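PDB 7LPO: cytoplasmic protein from Cryptococcus neoformans var. grubii serotype A, which probably hydrolyses steryl beta-glucosides, as a sterylglucosidase of glycoside hydrolase family 5. Local coordinates for residues C164-Y169 and K337-K342. Sequence-based numbering, arbitrary orientation.
Sequences CGIDPY and KLWLSK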
ATOM      1  N   CYS A 164      -5.365 -10.473 -22.464  1.00 14.84           N
ATOM      2  CA  CYS A 164      -3.941 -10.421 -22.780  1.00 14.87           C
ATOM      3  C   CYS A 164      -3.437 -11.676 -23.486  1.00 14.95           C
ATOM      4  O   CYS A 164      -2.231 -11.787 -23.738  1.00 14.99           O
ATOM      5  CB  CYS A 164      -3.127 -10.193 -21.503  1.00 14.84           C
ATOM      6  SG  CYS A 164      -3.419  -8.548 -20.767  1.00 15.26           S
ATOM      7  N   GLY A 165      -4.327 -12.605 -23.827  1.00 17.09           N
ATOM      8  CA  GLY A 165      -3.930 -13.788 -24.561  1.00 17.17           C
ATOM      9  C   GLY A 165      -3.220 -14.827 -23.735  1.00 17.20           C
ATOM     10  O   GLY A 165      -2.443 -15.611 -24.277  1.00 17.27           O
ATOM     11  N   ILE A 166      -3.474 -14.862 -22.433  1.00 16.28           N
ATOM     12  CA  ILE A 166      -2.784 -15.739 -21.500  1.00 16.96           C
ATOM     13  C   ILE A 166      -3.779 -16.786 -21.033  1.00 17.23           C
ATOM     14  O   ILE A 166      -4.920 -16.452 -20.697  1.00 16.51           O
ATOM     15  CB  ILE A 166      -2.213 -14.947 -20.308  1.00 16.23           C
ATOM     16  CG1 ILE A 166      -0.955 -14.188 -20.728  1.00 17.85           C
ATOM     17  CG2 ILE A 166      -1.886 -15.869 -19.150  1.00 16.24           C
ATOM     18  CD1 ILE A 166      -0.589 -13.048 -19.804  1.00 18.36           C
ATOM     19  N   ASP A 167      -3.359 -18.050 -21.039  1.00 15.13           N
ATOM     20  CA  ASP A 167      -4.162 -19.132 -20.484  1.00 16.53           C
ATOM     21  C   ASP A 167      -3.868 -19.241 -18.993  1.00 16.72           C
ATOM     22  O   ASP A 167      -2.774 -19.705 -18.621  1.00 15.69           O
ATOM     23  CB  ASP A 167      -3.858 -20.446 -21.182  1.00 20.35           C
ATOM     24  CG  ASP A 167      -4.917 -21.523 -20.902  1.00 22.74           C
ATOM     25  OD1 ASP A 167      -5.565 -21.452 -19.828  1.00 21.29           O
ATOM     26  OD2 ASP A 167      -5.104 -22.433 -21.754  1.00 23.19           O
ATOM     27  N   PRO A 168      -4.795 -18.851 -18.112  1.00 18.84           N
ATOM     28  CA  PRO A 168      -4.477 -18.853 -16.668  1.00 16.97           C
ATOM     29  C   PRO A 168      -4.019 -20.202 -16.136  1.00 16.10           C
ATOM     30  O   PRO A 168      -3.235 -20.255 -15.179  1.00 18.32           O
ATOM     31  CB  PRO A 168      -5.796 -18.419 -16.010  1.00 18.96           C
ATOM     32  CG  PRO A 168      -6.616 -17.769 -17.124  1.00 19.85           C
ATOM     33  CD  PRO A 168      -6.192 -18.451 -18.393  1.00 19.72           C
ATOM     34  N   TYR A 169      -4.480 -21.300 -16.726  1.00 18.69           N
ATOM     35  CA  TYR A 169      -4.144 -22.625 -16.230  1.00 21.49           C
ATOM     36  C   TYR A 169      -2.733 -23.066 -16.582  1.00 23.99           C
ATOM     37  O   TYR A 169      -2.297 -24.110 -16.087  1.00 24.48           O
ATOM     38  CB  TYR A 169      -5.171 -23.613 -16.766  1.00 23.47           C
ATOM     39  CG  TYR A 169      -6.544 -23.188 -16.324  1.00 26.36           C
ATOM     40  CD1 TYR A 169      -6.902 -23.255 -14.985  1.00 30.32           C
ATOM     41  CD2 TYR A 169      -7.460 -22.672 -17.220  1.00 27.23           C
ATOM     42  CE1 TYR A 169      -8.144 -22.844 -14.553  1.00 33.00           C
ATOM     43  CE2 TYR A 169      -8.714 -22.269 -16.799  1.00 30.13           C
ATOM     44  CZ  TYR A 169      -9.048 -22.356 -15.463  1.00 32.09           C
ATOM     45  OH  TYR A 169     -10.287 -21.954 -15.023  1.00 32.79           O
ATOM     46  N   LYS A 337       2.380 -24.227 -22.985  1.00 24.76           N
ATOM     47  CA  LYS A 337       2.643 -22.843 -23.348  1.00 22.96           C
ATOM     48  C   LYS A 337       1.745 -21.908 -22.556  1.00 22.01           C
ATOM     49  O   LYS A 337       0.596 -22.238 -22.247  1.00 21.08           O
ATOM     50  CB  LYS A 337       2.423 -22.622 -24.845  1.00 25.78           C
ATOM     51  CG  LYS A 337       3.391 -23.406 -25.710  1.00 31.14           C
ATOM     52  CD  LYS A 337       3.094 -23.247 -27.185  1.00 39.30           C
ATOM     53  CE  LYS A 337       4.032 -24.122 -28.008  1.00 47.03           C
ATOM     54  NZ  LYS A 337       3.624 -24.213 -29.443  1.00 51.31           N
ATOM     55  N   LEU A 338       2.287 -20.733 -22.229  1.00 20.04           N
ATOM     56  CA  LEU A 338       1.514 -19.746 -21.483  1.00 18.65           C
ATOM     57  C   LEU A 338       0.366 -19.189 -22.311  1.00 16.22           C
ATOM     58  O   LEU A 338      -0.651 -18.755 -21.761  1.00 17.34           O
ATOM     59  CB  LEU A 338       2.427 -18.604 -21.033  1.00 18.79           C
ATOM     60  CG  LEU A 338       1.727 -17.407 -20.392  1.00 19.18           C
ATOM     61  CD1 LEU A 338       1.127 -17.827 -19.051  1.00 19.26           C
ATOM     62  CD2 LEU A 338       2.670 -16.224 -20.204  1.00 19.72           C
ATOM     63  N   TRP A 339       0.504 -19.200 -23.624  1.00 15.47           N
ATOM     64  CA  TRP A 339      -0.351 -18.414 -24.497  1.00 17.89           C
ATOM     65  C   TRP A 339      -1.601 -19.182 -24.890  1.00 16.39           C
ATOM     66  O   TRP A 339      -1.527 -20.344 -25.295  1.00 17.76           O
ATOM     67  CB  TRP A 339       0.443 -18.000 -25.733  1.00 16.63           C
ATOM     68  CG  TRP A 339       1.757 -17.429 -25.341  1.00 15.48           C
ATOM     69  CD1 TRP A 339       2.966 -18.036 -25.416  1.00 15.54           C
ATOM     70  CD2 TRP A 339       1.986 -16.131 -24.777  1.00 15.41           C
ATOM     71  NE1 TRP A 339       3.948 -17.190 -24.952  1.00 15.51           N
ATOM     72  CE2 TRP A 339       3.366 -16.018 -24.542  1.00 15.43           C
ATOM     73  CE3 TRP A 339       1.153 -15.059 -24.446  1.00 17.18           C
ATOM     74  CZ2 TRP A 339       3.939 -14.874 -23.993  1.00 15.37           C
ATOM     75  CZ3 TRP A 339       1.722 -13.917 -23.896  1.00 15.28           C
ATOM     76  CH2 TRP A 339       3.100 -13.837 -23.672  1.00 16.47           C
ATOM     77  N   LEU A 340      -2.746 -18.525 -24.725  1.00 18.79           N
ATOM     78  CA  LEU A 340      -4.024 -19.036 -25.193  1.00 19.37           C
ATOM     79  C   LEU A 340      -3.946 -19.464 -26.649  1.00 19.64           C
ATOM     80  O   LEU A 340      -3.539 -18.686 -27.513  1.00 19.54           O
ATOM     81  CB  LEU A 340      -5.073 -17.934 -25.055  1.00 21.43           C
ATOM     82  CG  LEU A 340      -6.120 -17.912 -23.952  1.00 23.02           C
ATOM     83  CD1 LEU A 340      -7.197 -16.894 -24.377  1.00 24.02           C
ATOM     84  CD2 LEU A 340      -6.718 -19.250 -23.672  1.00 22.59           C
ATOM     85  N   SER A 341      -4.371 -20.692 -26.926  1.00 17.93           N
ATOM     86  CA  SER A 341      -4.640 -21.074 -28.306  1.00 21.85           C
ATOM     87  C   SER A 341      -5.877 -20.341 -28.833  1.00 20.51           C
ATOM     88  O   SER A 341      -6.706 -19.828 -28.076  1.00 17.42           O
ATOM     89  CB  SER A 341      -4.850 -22.582 -28.424  1.00 25.26           C
ATOM     90  OG  SER A 341      -6.175 -22.926 -28.062  1.00 28.35           O
ATOM     91  N   LYS A 342      -5.988 -20.279 -30.159  1.00 27.18           N
ATOM     92  CA  LYS A 342      -7.134 -19.604 -30.756  1.00 30.10           C
ATOM     93  C   LYS A 342      -8.433 -20.273 -30.351  1.00 27.40           C
ATOM     94  O   LYS A 342      -9.410 -19.602 -29.998  1.00 28.70           O
ATOM     95  CB  LYS A 342      -7.020 -19.608 -32.270  1.00 38.65           C
ATOM     96  CG  LYS A 342      -5.890 -18.787 -32.773  1.00 47.45           C
ATOM     97  CD  LYS A 342      -5.581 -19.167 -34.201  1.00 53.05           C
ATOM     98  CE  LYS A 342      -4.168 -19.724 -34.307  1.00 54.43           C
ATOM     99  NZ  LYS A 342      -4.083 -21.163 -33.910  1.00 53.86           N
TER
HETATM  100  O   HOH W   1      -1.746 -15.743 -27.045  1.00 24.46           O
HETATM  101  O   HOH W   2      -4.679 -22.432 -24.261  1.00 22.19           O
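Ile166 and Trp339 lie opposite each other in the backbone as the non-hydrogen-bonded pair of a single antiparallel bridge, their CA atoms 4.7 Å apart, and the bonds fall on their neighbours. Asp167 N donates to Leu338 O at 2.9 Å. Leu340 N donates to Gly165 O at 3.0 Å. That same Gly165 oxygen receives a CA-H...O contact from Trp339 CA, lies near the ring plane at the Trp339 edge by CE3, and has a water 2.9 Å from it. Positive phi at 76° favours glycine, which ends helix 159-163 in a Schellman motif.

On one side of the bridge the branches of Ile166 divide the work. With CG2 anti to the backbone N, that methyl meets Leu338 CD1 at 3.6 Å; CG1 lies obliquely against the indole of Trp339 at CZ3. Leu338 CD2 covers one indole face toward its rim, and helix 206-221 adds Ile211, Leu206 and Thr210 around these three side chains, a buried setting that suits branched apolar residues. On another side, Leu340 places CD2 4.0 Å from Asp167 CB, the two side chains crossing at about a right angle.

The carboxylate of Asp167 gathers the polar contacts, and aspartate suits because its oxygens split the work. OD1 accepts from Tyr169 N, closing an Asx turn, leaving OD2 for a salt bridge with Arg348 and a water that joins it to Ser341 N. Ser341 is the N-cap of helix 342-348; its short hydroxyl accepts from Asp344 N. The bridge thus ties the loop after helix 159-163, in the family 5 region, to the loop entering helix 342-348, where the buried carboxylate, probably ionised, is paired with Arg348.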